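Local coordinates for protein uncharacterized CONSERVED DOMAIN PROTEIN (Vibrio cholerae, PDB 3LKV) that probably serves as the substrate-binding component of an ABC transporter, holding a phenylalanine in the cleft between its two domains, at residues A[278-283]-A[293-298]; A[71-76]-A[89-94]; A[152-157]-A[200-205]; A[23-28]-A[241-246]; A[128-133]-A[166-171]. One frame throughout, in Å; residues are numbered along the deposited sequence.

Contact 1 (A[278-283]-A[293-298])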
# COMPACT_ATOMS: atom_id res chain seq x y z
N ILE A 278 29.75 1.52 6.74
CA ILE A 278 30.67 0.48 7.29
C ILE A 278 29.92 -0.39 8.28
O ILE A 278 29.19 0.13 9.13
CB ILE A 278 31.87 1.09 8.08
CG1 ILE A 278 32.69 2.04 7.22
CG2 ILE A 278 32.77 -0.02 8.63
CD1 ILE A 278 32.98 1.54 5.82
N ASN A 279 30.08 -1.70 8.19
CA ASN A 279 29.53 -2.60 9.18
C ASN A 279 30.63 -3.07 10.14
O ASN A 279 31.31 -4.08 9.91
CB ASN A 279 28.82 -3.77 8.53
CG ASN A 279 27.98 -4.54 9.51
OD1 ASN A 279 28.24 -4.51 10.72
ND2 ASN A 279 26.95 -5.21 9.01
N LYS A 280 30.75 -2.34 11.26
CA LYS A 280 31.85 -2.56 12.27
C LYS A 280 31.71 -3.92 12.89
O LYS A 280 32.68 -4.65 13.00
CB LYS A 280 31.80 -1.52 13.39
CG LYS A 280 32.57 -0.20 13.19
CD LYS A 280 31.94 0.93 14.12
CE LYS A 280 32.96 1.71 15.01
NZ LYS A 280 32.28 2.84 15.76
N THR A 281 30.49 -4.25 13.29
CA THR A 281 30.24 -5.56 13.85
C THR A 281 30.73 -6.64 12.90
O THR A 281 31.66 -7.37 13.24
CB THR A 281 28.76 -5.76 14.10
OG1 THR A 281 28.23 -4.52 14.58
CG2 THR A 281 28.51 -6.87 15.10
N ALA A 282 30.16 -6.72 11.70
CA ALA A 282 30.58 -7.75 10.75
C ALA A 282 32.11 -7.77 10.56
O ALA A 282 32.66 -8.84 10.41
CB ALA A 282 29.87 -7.56 9.40
N ALA A 283 32.75 -6.61 10.56
CA ALA A 283 34.18 -6.49 10.28
C ALA A 283 34.99 -7.12 11.40
O ALA A 283 35.89 -7.94 11.18
CB ALA A 283 34.57 -5.05 10.11
N ALA A 293 41.24 6.50 8.36
CA ALA A 293 40.86 7.46 7.31
C ALA A 293 39.46 7.12 6.70
O ALA A 293 38.71 8.02 6.25
CB ALA A 293 41.94 7.54 6.23
N VAL A 294 39.12 5.83 6.70
CA VAL A 294 37.87 5.35 6.15
C VAL A 294 36.76 5.52 7.17
O VAL A 294 35.70 6.06 6.83
CB VAL A 294 38.00 3.87 5.68
CG1 VAL A 294 36.64 3.30 5.33
CG2 VAL A 294 38.91 3.78 4.51
N LEU A 295 36.99 5.09 8.41
CA LEU A 295 35.98 5.23 9.49
C LEU A 295 35.56 6.70 9.68
O LEU A 295 34.40 6.98 10.01
CB LEU A 295 36.50 4.66 10.82
CG LEU A 295 36.50 3.15 11.08
CD1 LEU A 295 37.26 2.78 12.36
CD2 LEU A 295 35.06 2.62 11.14
N ALA A 296 36.51 7.61 9.48
CA ALA A 296 36.28 9.07 9.53
C ALA A 296 35.31 9.59 8.45
O ALA A 296 34.52 10.49 8.74
CB ALA A 296 37.60 9.84 9.43
N ARG A 297 35.39 9.03 7.24
CA ARG A 297 34.48 9.40 6.13
C ARG A 297 33.11 8.70 6.16
O ARG A 297 32.27 8.98 5.33
CB ARG A 297 35.13 9.10 4.77
CG ARG A 297 36.38 9.92 4.47
CD ARG A 297 36.66 10.04 2.94
NE ARG A 297 36.60 8.77 2.22
CZ ARG A 297 37.53 7.82 2.27
NH1 ARG A 297 38.63 7.95 3.01
NH2 ARG A 297 37.37 6.71 1.56
N ALA A 298 32.89 7.80 7.12
CA ALA A 298 31.70 6.94 7.09
C ALA A 298 30.45 7.72 7.43
O ALA A 298 30.26 8.07 8.60
CB ALA A 298 31.84 5.78 8.06

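Contact 2 (A[71-76]-A[89-94])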
# COMPACT_ATOMS: atom_id res chain seq x y z
N ASP A 71 -0.91 5.05 -19.07
CA ASP A 71 -0.32 6.29 -19.59
C ASP A 71 1.20 6.17 -19.60
O ASP A 71 1.89 6.70 -20.50
CB ASP A 71 -0.77 7.48 -18.75
CG ASP A 71 -2.31 7.67 -18.75
OD1 ASP A 71 -2.84 8.00 -19.82
OD2 ASP A 71 -3.02 7.48 -17.72
N VAL A 72 1.75 5.52 -18.58
CA VAL A 72 3.20 5.40 -18.49
C VAL A 72 3.56 4.06 -17.90
O VAL A 72 2.91 3.59 -16.94
CB VAL A 72 3.87 6.54 -17.60
CG1 VAL A 72 5.37 6.37 -17.59
CG2 VAL A 72 3.51 7.93 -18.14
N LEU A 73 4.57 3.44 -18.49
CA LEU A 73 5.09 2.17 -17.98
C LEU A 73 6.42 2.45 -17.30
O LEU A 73 7.20 3.26 -17.80
CB LEU A 73 5.29 1.18 -19.11
CG LEU A 73 4.06 0.65 -19.81
CD1 LEU A 73 4.45 0.25 -21.26
CD2 LEU A 73 3.51 -0.56 -19.04
N VAL A 74 6.64 1.85 -16.14
CA VAL A 74 7.87 2.07 -15.39
C VAL A 74 8.55 0.71 -15.24
O VAL A 74 7.92 -0.27 -14.76
CB VAL A 74 7.62 2.68 -13.99
CG1 VAL A 74 8.94 2.72 -13.21
CG2 VAL A 74 7.01 4.11 -14.12
N GLY A 75 9.77 0.61 -15.72
CA GLY A 75 10.51 -0.63 -15.57
C GLY A 75 11.60 -0.44 -14.54
O GLY A 75 12.60 0.28 -14.78
N ILE A 76 11.45 -1.08 -13.40
CA ILE A 76 12.43 -0.98 -12.37
C ILE A 76 13.36 -2.22 -12.52
O ILE A 76 12.92 -3.37 -12.33
CB ILE A 76 11.79 -1.01 -10.99
CG1 ILE A 76 10.83 0.14 -10.79
CG2 ILE A 76 12.84 -1.00 -9.92
CD1 ILE A 76 10.09 0.12 -9.37
N LYS A 89 6.50 -0.02 -28.45
CA LYS A 89 7.34 1.02 -29.06
C LYS A 89 6.76 2.44 -28.96
O LYS A 89 7.36 3.37 -29.52
CB LYS A 89 7.51 0.73 -30.58
CG LYS A 89 7.97 -0.68 -30.95
CD LYS A 89 9.33 -1.04 -30.32
CE LYS A 89 9.51 -2.60 -30.34
NZ LYS A 89 10.77 -2.98 -29.65
N THR A 90 5.62 2.60 -28.32
CA THR A 90 4.85 3.85 -28.36
C THR A 90 4.37 4.31 -26.99
O THR A 90 4.23 5.51 -26.73
CB THR A 90 3.59 3.63 -29.17
OG1 THR A 90 2.96 2.44 -28.69
CG2 THR A 90 3.92 3.41 -30.67
N ILE A 91 4.00 3.39 -26.12
CA ILE A 91 3.66 3.78 -24.74
C ILE A 91 4.94 4.23 -24.07
O ILE A 91 5.94 3.55 -24.10
CB ILE A 91 2.98 2.65 -23.93
CG1 ILE A 91 1.75 2.12 -24.72
CG2 ILE A 91 2.59 3.15 -22.58
CD1 ILE A 91 1.02 1.01 -23.95
N PRO A 92 4.94 5.43 -23.48
CA PRO A 92 6.13 5.85 -22.76
C PRO A 92 6.59 4.86 -21.70
O PRO A 92 5.77 4.38 -20.88
CB PRO A 92 5.69 7.17 -22.10
CG PRO A 92 4.56 7.62 -22.94
CD PRO A 92 3.83 6.38 -23.28
N ILE A 93 7.90 4.59 -21.72
CA ILE A 93 8.60 3.75 -20.76
C ILE A 93 9.63 4.61 -20.05
O ILE A 93 10.49 5.24 -20.68
CB ILE A 93 9.34 2.60 -21.42
CG1 ILE A 93 8.33 1.67 -22.12
CG2 ILE A 93 10.16 1.87 -20.38
CD1 ILE A 93 8.89 0.71 -23.17
N VAL A 94 9.56 4.62 -18.73
CA VAL A 94 10.58 5.24 -17.90
C VAL A 94 11.25 4.11 -17.14
O VAL A 94 10.61 3.44 -16.33
CB VAL A 94 9.98 6.16 -16.88
CG1 VAL A 94 11.09 6.69 -15.99
CG2 VAL A 94 9.17 7.30 -17.61

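Contact 3 (A[152-157]-A[200-205]). With PHE (phenylalanine), chain B.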
# COMPACT_ATOMS: atom_id res chain seq x y z
N ALA A 152 22.05 -8.08 -18.30
CA ALA A 152 22.92 -7.17 -19.04
C ALA A 152 23.60 -6.19 -18.08
O ALA A 152 24.71 -5.72 -18.33
CB ALA A 152 22.16 -6.41 -20.20
N ASN A 153 22.92 -5.84 -17.00
CA ASN A 153 23.57 -5.00 -16.01
C ASN A 153 24.83 -5.63 -15.44
O ASN A 153 25.85 -4.93 -15.29
CB ASN A 153 22.66 -4.61 -14.83
CG ASN A 153 21.87 -5.73 -14.35
OD1 ASN A 153 21.07 -6.30 -15.11
ND2 ASN A 153 22.06 -6.08 -13.07
N ALA A 154 24.78 -6.94 -15.16
CA ALA A 154 25.94 -7.62 -14.57
C ALA A 154 27.08 -7.66 -15.60
O ALA A 154 28.23 -7.45 -15.25
CB ALA A 154 25.58 -9.05 -14.09
N VAL A 155 26.73 -7.93 -16.85
CA VAL A 155 27.71 -8.02 -17.93
C VAL A 155 28.40 -6.68 -18.09
O VAL A 155 29.64 -6.60 -18.06
CB VAL A 155 27.08 -8.53 -19.24
CG1 VAL A 155 28.10 -8.44 -20.48
CG2 VAL A 155 26.60 -9.98 -19.06
N SER A 156 27.63 -5.59 -18.14
CA SER A 156 28.26 -4.26 -18.23
C SER A 156 29.17 -4.01 -17.02
O SER A 156 30.28 -3.50 -17.17
CB SER A 156 27.19 -3.16 -18.30
OG SER A 156 26.34 -3.37 -19.40
N LEU A 157 28.72 -4.35 -15.82
CA LEU A 157 29.56 -4.14 -14.66
C LEU A 157 30.84 -4.99 -14.68
O LEU A 157 31.90 -4.49 -14.30
CB LEU A 157 28.79 -4.36 -13.35
CG LEU A 157 27.66 -3.36 -13.04
CD1 LEU A 157 26.70 -3.99 -12.01
CD2 LEU A 157 28.19 -2.01 -12.54
N LEU A 200 28.13 -7.23 -6.42
CA LEU A 200 27.78 -6.17 -7.34
C LEU A 200 26.26 -5.92 -7.48
O LEU A 200 25.42 -6.61 -6.87
CB LEU A 200 28.46 -6.36 -8.70
CG LEU A 200 28.38 -7.64 -9.46
CD1 LEU A 200 27.00 -7.95 -9.52
CD2 LEU A 200 28.96 -7.49 -10.85
N ILE A 201 25.97 -4.88 -8.25
CA ILE A 201 24.61 -4.49 -8.63
C ILE A 201 24.06 -5.48 -9.64
O ILE A 201 24.04 -5.25 -10.88
CB ILE A 201 24.60 -3.03 -9.12
CG1 ILE A 201 25.12 -2.13 -8.00
CG2 ILE A 201 23.17 -2.54 -9.61
CD1 ILE A 201 24.33 -2.21 -6.66
N ASP A 202 23.61 -6.59 -9.09
CA ASP A 202 23.03 -7.68 -9.85
C ASP A 202 21.83 -8.15 -9.04
O ASP A 202 21.97 -8.38 -7.85
CB ASP A 202 24.10 -8.77 -9.95
CG ASP A 202 23.60 -10.10 -10.49
OD1 ASP A 202 22.60 -10.66 -9.96
OD2 ASP A 202 24.30 -10.62 -11.44
N ASN A 203 20.69 -8.33 -9.69
CA ASN A 203 19.44 -8.73 -9.03
C ASN A 203 19.44 -10.14 -8.44
O ASN A 203 18.83 -10.39 -7.42
CB ASN A 203 18.28 -8.58 -10.03
CG ASN A 203 18.10 -7.13 -10.47
OD1 ASN A 203 17.69 -6.28 -9.65
ND2 ASN A 203 18.44 -6.83 -11.73
N THR A 204 20.14 -11.05 -9.09
CA THR A 204 20.29 -12.42 -8.62
C THR A 204 21.12 -12.44 -7.36
O THR A 204 20.75 -13.09 -6.39
CB THR A 204 20.99 -13.30 -9.66
OG1 THR A 204 20.37 -13.12 -10.96
CG2 THR A 204 20.90 -14.78 -9.23
N VAL A 205 22.24 -11.74 -7.36
CA VAL A 205 23.02 -11.57 -6.12
C VAL A 205 22.21 -10.88 -5.03
O VAL A 205 22.12 -11.40 -3.92
CB VAL A 205 24.35 -10.79 -6.35
CG1 VAL A 205 25.08 -10.47 -5.00
CG2 VAL A 205 25.30 -11.60 -7.26
N PHE B . 20.88 -1.69 -11.43
CA PHE B . 20.25 -3.07 -11.38
C PHE B . 19.69 -3.41 -12.79
O PHE B . 20.15 -2.74 -13.77
CB PHE B . 19.19 -3.18 -10.27
CG PHE B . 19.78 -3.32 -8.88
CD1 PHE B . 20.39 -4.52 -8.48
CD2 PHE B . 19.77 -2.27 -7.98
CE1 PHE B . 20.96 -4.66 -7.25
CE2 PHE B . 20.32 -2.40 -6.74
CZ PHE B . 20.93 -3.57 -6.36
OXT PHE B . 18.86 -4.31 -13.01

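Contact 4 (A[23-28]-A[241-246]). With PHE (phenylalanine), chain B.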
# COMPACT_ATOMS: atom_id res chain seq x y z
N ASP A 23 12.61 -2.19 -3.98
CA ASP A 23 11.46 -1.77 -3.20
C ASP A 23 11.59 -0.33 -2.73
O ASP A 23 10.58 0.35 -2.64
CB ASP A 23 11.19 -2.69 -2.01
CG ASP A 23 10.67 -4.08 -2.45
OD1 ASP A 23 10.38 -4.34 -3.66
OD2 ASP A 23 10.58 -4.95 -1.58
N ALA A 24 12.80 0.13 -2.42
CA ALA A 24 12.96 1.52 -2.01
C ALA A 24 12.73 2.42 -3.24
O ALA A 24 12.19 3.49 -3.12
CB ALA A 24 14.36 1.80 -1.38
N THR A 25 13.19 1.98 -4.40
CA THR A 25 13.00 2.75 -5.59
C THR A 25 11.52 2.92 -5.85
O THR A 25 11.05 4.00 -6.15
CB THR A 25 13.66 2.08 -6.79
OG1 THR A 25 15.07 1.96 -6.54
CG2 THR A 25 13.48 2.90 -8.01
N ARG A 26 10.78 1.83 -5.71
CA ARG A 26 9.34 1.86 -5.95
C ARG A 26 8.61 2.76 -4.94
O ARG A 26 7.69 3.46 -5.32
CB ARG A 26 8.77 0.44 -5.94
CG ARG A 26 7.32 0.41 -6.34
CD ARG A 26 6.76 -0.92 -6.59
NE ARG A 26 6.25 -1.52 -5.35
CZ ARG A 26 6.89 -2.45 -4.65
NH1 ARG A 26 8.08 -2.89 -5.02
NH2 ARG A 26 6.35 -2.93 -3.56
N GLN A 27 9.00 2.72 -3.68
CA GLN A 27 8.37 3.58 -2.68
C GLN A 27 8.66 5.05 -2.98
O GLN A 27 7.80 5.95 -2.83
CB GLN A 27 8.91 3.25 -1.29
CG GLN A 27 8.16 3.99 -0.15
CD GLN A 27 6.67 3.67 -0.10
OE1 GLN A 27 6.30 2.52 0.10
NE2 GLN A 27 5.80 4.69 -0.27
N GLY A 28 9.89 5.29 -3.37
CA GLY A 28 10.31 6.63 -3.76
C GLY A 28 9.51 7.20 -4.93
O GLY A 28 9.13 8.38 -4.94
N PHE A 241 24.18 3.89 -3.95
CA PHE A 241 23.26 5.03 -4.12
C PHE A 241 22.12 4.91 -3.14
O PHE A 241 21.92 3.88 -2.47
CB PHE A 241 22.68 5.06 -5.54
CG PHE A 241 23.72 5.23 -6.59
CD1 PHE A 241 24.43 6.40 -6.68
CD2 PHE A 241 24.03 4.19 -7.47
CE1 PHE A 241 25.45 6.54 -7.65
CE2 PHE A 241 25.00 4.36 -8.42
CZ PHE A 241 25.73 5.53 -8.51
N ASP A 242 21.36 6.00 -3.07
CA ASP A 242 20.16 6.07 -2.26
C ASP A 242 19.00 5.76 -3.21
O ASP A 242 18.58 6.61 -3.98
CB ASP A 242 20.03 7.48 -1.63
CG ASP A 242 18.77 7.63 -0.81
OD1 ASP A 242 17.84 6.78 -0.91
OD2 ASP A 242 18.70 8.61 -0.05
N TYR A 243 18.51 4.53 -3.18
CA TYR A 243 17.53 4.12 -4.19
C TYR A 243 16.16 4.79 -3.94
O TYR A 243 15.38 4.97 -4.88
CB TYR A 243 17.44 2.58 -4.29
CG TYR A 243 18.61 2.03 -5.04
CD1 TYR A 243 19.79 1.65 -4.39
CD2 TYR A 243 18.57 1.94 -6.41
CE1 TYR A 243 20.88 1.18 -5.14
CE2 TYR A 243 19.63 1.49 -7.15
CZ TYR A 243 20.81 1.12 -6.53
OH TYR A 243 21.86 0.66 -7.28
N TYR A 244 15.87 5.19 -2.69
CA TYR A 244 14.61 5.90 -2.43
C TYR A 244 14.64 7.22 -3.22
O TYR A 244 13.70 7.53 -3.90
CB TYR A 244 14.36 6.11 -0.93
CG TYR A 244 13.15 6.92 -0.64
CD1 TYR A 244 11.90 6.34 -0.54
CD2 TYR A 244 13.23 8.29 -0.46
CE1 TYR A 244 10.76 7.09 -0.27
CE2 TYR A 244 12.09 9.05 -0.16
CZ TYR A 244 10.86 8.45 -0.09
OH TYR A 244 9.72 9.20 0.18
N GLN A 245 15.76 7.94 -3.20
CA GLN A 245 15.83 9.21 -3.91
C GLN A 245 15.81 9.06 -5.40
O GLN A 245 15.32 9.94 -6.12
CB GLN A 245 17.07 10.03 -3.50
CG GLN A 245 17.02 10.61 -2.06
CD GLN A 245 15.72 11.39 -1.76
OE1 GLN A 245 15.16 12.06 -2.63
NE2 GLN A 245 15.24 11.26 -0.54
N ILE A 246 16.40 7.99 -5.88
CA ILE A 246 16.30 7.67 -7.31
C ILE A 246 14.83 7.45 -7.69
O ILE A 246 14.37 7.89 -8.72
CB ILE A 246 17.09 6.37 -7.64
CG1 ILE A 246 18.59 6.61 -7.53
CG2 ILE A 246 16.68 5.81 -9.07
CD1 ILE A 246 19.44 5.27 -7.61
N PHE B . 20.88 -1.69 -11.43
CA PHE B . 20.25 -3.07 -11.38
C PHE B . 19.69 -3.41 -12.79
O PHE B . 20.15 -2.74 -13.77
CB PHE B . 19.19 -3.18 -10.27
CG PHE B . 19.78 -3.32 -8.88
CD1 PHE B . 20.39 -4.52 -8.48
CD2 PHE B . 19.77 -2.27 -7.98
CE1 PHE B . 20.96 -4.66 -7.25
CE2 PHE B . 20.32 -2.40 -6.74
CZ PHE B . 20.93 -3.57 -6.36
OXT PHE B . 18.86 -4.31 -13.01

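Contact 5 (A[128-133]-A[166-171])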
# COMPACT_ATOMS: atom_id res chain seq x y z
N GLN A 128 36.00 3.35 -8.35
CA GLN A 128 35.99 3.87 -7.01
C GLN A 128 35.80 2.73 -5.97
O GLN A 128 36.43 2.74 -4.91
CB GLN A 128 34.94 4.96 -6.93
CG GLN A 128 34.97 5.84 -5.74
CD GLN A 128 33.85 6.92 -5.77
OE1 GLN A 128 33.12 7.09 -6.76
NE2 GLN A 128 33.75 7.66 -4.67
N HIS A 129 34.99 1.73 -6.28
CA HIS A 129 34.83 0.61 -5.37
C HIS A 129 36.15 -0.21 -5.21
O HIS A 129 36.47 -0.65 -4.12
CB HIS A 129 33.72 -0.35 -5.83
CG HIS A 129 32.34 0.23 -5.73
ND1 HIS A 129 31.26 -0.34 -6.36
CD2 HIS A 129 31.86 1.31 -5.07
CE1 HIS A 129 30.17 0.37 -6.10
NE2 HIS A 129 30.51 1.38 -5.31
N VAL A 130 36.87 -0.43 -6.30
CA VAL A 130 38.12 -1.15 -6.21
C VAL A 130 39.14 -0.39 -5.37
O VAL A 130 39.86 -0.98 -4.53
CB VAL A 130 38.69 -1.39 -7.59
CG1 VAL A 130 40.15 -1.95 -7.52
CG2 VAL A 130 37.73 -2.32 -8.37
N GLU A 131 39.21 0.92 -5.60
CA GLU A 131 40.14 1.77 -4.87
C GLU A 131 39.73 1.74 -3.41
O GLU A 131 40.58 1.65 -2.54
CB GLU A 131 40.26 3.21 -5.44
CG GLU A 131 40.98 3.19 -6.84
CD GLU A 131 41.03 4.52 -7.67
OE1 GLU A 131 40.01 5.28 -7.73
OE2 GLU A 131 42.09 4.75 -8.32
N LEU A 132 38.44 1.67 -3.15
CA LEU A 132 37.99 1.62 -1.77
C LEU A 132 38.30 0.27 -1.09
O LEU A 132 38.72 0.25 0.08
CB LEU A 132 36.53 2.00 -1.70
CG LEU A 132 35.85 2.13 -0.35
CD1 LEU A 132 36.64 3.00 0.63
CD2 LEU A 132 34.44 2.72 -0.57
N ILE A 133 38.15 -0.84 -1.83
CA ILE A 133 38.49 -2.16 -1.33
C ILE A 133 39.98 -2.20 -0.99
O ILE A 133 40.36 -2.72 0.04
CB ILE A 133 38.15 -3.28 -2.35
CG1 ILE A 133 36.63 -3.50 -2.45
CG2 ILE A 133 38.76 -4.59 -1.97
CD1 ILE A 133 36.17 -4.33 -3.76
N ALA A 166 42.52 -5.18 -13.47
CA ALA A 166 43.78 -5.16 -14.22
C ALA A 166 44.59 -3.86 -14.02
O ALA A 166 45.79 -3.92 -13.76
CB ALA A 166 43.53 -5.40 -15.73
N LYS A 167 43.95 -2.70 -14.12
CA LYS A 167 44.63 -1.42 -13.82
C LYS A 167 45.32 -1.40 -12.44
O LYS A 167 46.38 -0.81 -12.30
CB LYS A 167 43.66 -0.24 -13.91
CG LYS A 167 44.18 1.03 -13.23
CD LYS A 167 43.26 2.26 -13.39
CE LYS A 167 43.97 3.52 -12.85
NZ LYS A 167 42.98 4.58 -12.59
N HIS A 168 44.73 -2.04 -11.43
CA HIS A 168 45.27 -2.03 -10.08
C HIS A 168 46.07 -3.28 -9.69
O HIS A 168 46.43 -3.47 -8.53
CB HIS A 168 44.15 -1.71 -9.06
CG HIS A 168 43.77 -0.26 -9.05
ND1 HIS A 168 44.27 0.64 -8.13
CD2 HIS A 168 42.99 0.46 -9.89
CE1 HIS A 168 43.79 1.85 -8.39
NE2 HIS A 168 43.02 1.77 -9.46
N GLY A 169 46.35 -4.13 -10.67
CA GLY A 169 47.10 -5.36 -10.42
C GLY A 169 46.40 -6.40 -9.55
O GLY A 169 47.06 -7.18 -8.89
N ILE A 170 45.08 -6.44 -9.58
CA ILE A 170 44.28 -7.32 -8.74
C ILE A 170 43.68 -8.42 -9.62
O ILE A 170 43.08 -8.14 -10.66
CB ILE A 170 43.15 -6.53 -8.01
CG1 ILE A 170 43.77 -5.62 -6.94
CG2 ILE A 170 42.12 -7.43 -7.36
CD1 ILE A 170 42.81 -4.55 -6.47
N LYS A 171 43.86 -9.64 -9.19
CA LYS A 171 43.32 -10.79 -9.85
C LYS A 171 41.81 -10.89 -9.53
O LYS A 171 41.39 -10.61 -8.41
CB LYS A 171 44.08 -12.01 -9.30
CG LYS A 171 43.61 -13.37 -9.80
CD LYS A 171 44.44 -14.54 -9.14
CE LYS A 171 44.27 -15.88 -9.90
NZ LYS A 171 43.01 -16.61 -9.61

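Contact 1 (A[278-283]-A[293-298])
The closing segment of this periplasmic-binding-protein fold is pinned here to the edge of its mixed sheet: strand 275-278 leads straight into helix 280-285, and helix 292-297 folds back so that its last turn lies against the end of that strand. The tight part is built around I278, a buried side chain whose two branches are divided among three residues of 293-298. Its ethyl arm starts beside the backbone N (chi1 -57°) and runs along the helix exit, with I278 CG1 on A298 CB at 3.9 Å. Beyond it, the I278 and V294 side chains cross at about a right angle, I278 CD1 4.1 Å from V294 CG1. The methyl branch, I278 CG2, faces L295 CD2 at 4.3 Å, and I290 from the intervening loop leans on both I278 and L295. Toward solvent the fit loosens. K280 is exposed, and merely the start of its aliphatic chain grazes the apolar patch, CG of K280 lying 4.3 Å from CD2 of L295. Between I278 and K280, N279 serves as N-cap of helix 280-285: its ND2 donates to V231 O, while its OD1 takes the A282 N-H at 3.1 Å from above the amide carbonyl plane.

Contact 2 (A[71-76]-A[89-94])
V72, V74 and V94 all place CG1 anti to the backbone N (chi1 -178° for V72, 176° for V94), whereas L73, I91 and I93 start their chains beside the backbone N. Alternation along the strands puts V74 and V94 on one face of the parallel sheet and L73 and I93 on the other; the torsions then turn V72 CG1 toward V94 and L73 CD1 toward I91. The V72 and V94 side chains cross obliquely, V72 CG1 3.9 Å from V94 CG2. L73 swings CD1 over the approach to the second strand, 3.7 Å from I91 CG2, with I93 CG1 a little farther off. The backbone pairing is the regular parallel ladder. L73 bonds with the two residues that flank its partner I93: its N donates to P92 O at 2.8 Å, and its O accepts from V94 N at 2.9 Å, both nearly along the C=O axes. The next rung, G75 N to V94 O at 3.0 Å, is less straight (151°) and comes from above the carbonyl plane. CA-H...O contacts accompany the ladder, I93 CA approaching L73 O to 3.3 Å. At the mouth the P92 ring edges up to the first strand, its CD 3.4 Å from D71 O. The two strands and helix 78-87 form a beta-alpha-beta unit. Strand 9-15 pairs with the far edge of 72-76, D71 OD2 accepting from K10 N. Helix 243-258 lays I257 on V72 and V94, and L29 of helix 20-35 covers V74.

Contact 3 (A[152-157]-A[200-205])
The bound phenylalanine is touched directly by three side chains of this contact. N203 donates through ND2 to its carboxylate OXT at 2.9 Å, in a bond with an N-H...O angle of 158°. I201 comes up alongside: its CG2 methyl lies 3.0 Å from the ligand N, and its CD1 reaches the ring at CZ, 3.7 Å away. From helix 152-167, N153 sets its CB 3.3 Å from the ligand O. The amide of N153 is bent inward by the crowded first torsion (chi1 43°), with CG between the backbone N and the carbonyl carbon. Its ND2 then binds I201 O at 3.1 Å, on a lone pair and in the plane of both groups, and also bonds to E151 OE1. I201, whose carbonyl receives this bond, is the centre of an inverse gamma turn. L157 packs against the same residue, its CD1 3.2 Å from I201 O and also against I201 CB, while its CB packs on L200 CD2. One shell farther out, D202 N-caps helix 203-207: OD1 accepts from V205 N at 2.8 Å, and OD2 accepts from N148 N, with A154 CB beside it. The cap fixes the start of the helix that carries N203, whose OD1 is bonded by H19 NE2. T78, A97, T99 and D122 supply further hydrogen bonds to the ligand. A ligand held in the cleft between two alpha/beta domains, partly by residues at helix starts, is the arrangement of periplasmic binding proteins, consistent with a substrate-binding role here.

Contact 4 (A[23-28]-A[241-246])
Two tyrosine rings frame the packing of helix 20-35 against the start of helix 243-258, both on the parallel-sheet domain of this periplasmic-binding-protein fold. The Y244 ring has G28 CA over one face, 3.5 Å from Y244 CE1, and Q245 NE2 in its plane at the edge. Q27 runs beside it in the same direction, its amide within 20° of the ring plane, and D31 accepts hydrogen bonds from Q27 NE2 and binds Y244 OH. Y243 is met differently: F241 CB lies above one face toward the rim, and T25 OG1 comes to the ring edge, 3.5 Å from Y243 CD2, and is nearer still to Y243 CB. That hydroxyl is bonded to A21 O of its own helix. The two backbones come into direct contact. Lacking a side chain, G28 lets Y244 O come to 3.5 Å from G28 CA, and T25 CA stands 3.3 Å from Y243 O; both are CA-H...O contacts. The small A24 sits with its CB 4.3 Å from Y243 CB and equally far from Y244 CB. D242 N-caps the second helix, Q245 N donating to its OD1 from above the carboxylate plane. With CG beside the backbone N (chi1 -76°), the Y243 ring extends into the ligand pocket, where its OH bonds to D122 OD2 and lies 3.5 Å from CE2 of the bound phenylalanine.

Contact 5 (A[128-133]-A[166-171])
A carboxylate stands almost perpendicular to an imidazole here: the planes of E131 and H168 are 84° apart, with E131 OE2 at the ring edge, 3.3 Å from H168 NE2. The CG of E131 also leans on the ring, 3.5 Å from H168 CE1. The firm polar partners of the ring come from the same helix as E131, NE2 bonding to E127 OE1 and ND1 to K134 NZ, a pattern that would suit a proton on NE2. K167 forms a salt bridge with E127, and its NZ lies 4.4 Å from E131 OE2, so the opposite charge probably eases the crowding of the two glutamates. Beneath this charged rim the contact is apolar. V130, with CG1 anti to the backbone N (chi1 170°), meets I170 tip to tip, CG1 to CD1 at 3.9 Å, and the same CG1 lies 4.3 Å from H168 CG. G169, at positive phi (66°), is the C-prime residue of the Schellman motif that ends helix 152-167 and turns the chain toward I170. V130 of helix 126-136 also packs on L161 and S164 of helix 152-167, while I133 and I170 both rest on I143 of strand 142-147 and K171 opens the neighbouring strand 171-176.

In the fold
Contacts 3 and 4 both reach the bound phenylalanine and touch each other there, I201 CD1 to Y243 OH at 3.8 Å, although their centres lie about 18 Å from each other. Contact 2 belongs to the parallel-sheet domain and adjoins contact 4 where I76 CD1 meets R26 CB at 3.7 Å. Contacts 1 and 5 lie in the mixed-sheet domain and are joined by R297 NH2 against L132 CD1, 3.9 Å apart. Helix 152-167 links the pocket to the periphery, its start serving contact 3 and its end contact 5, whose centres are about 18 Å apart. Contacts 1 and 2, with centres about 40 Å apart, lie on opposite sides of the chain's centre.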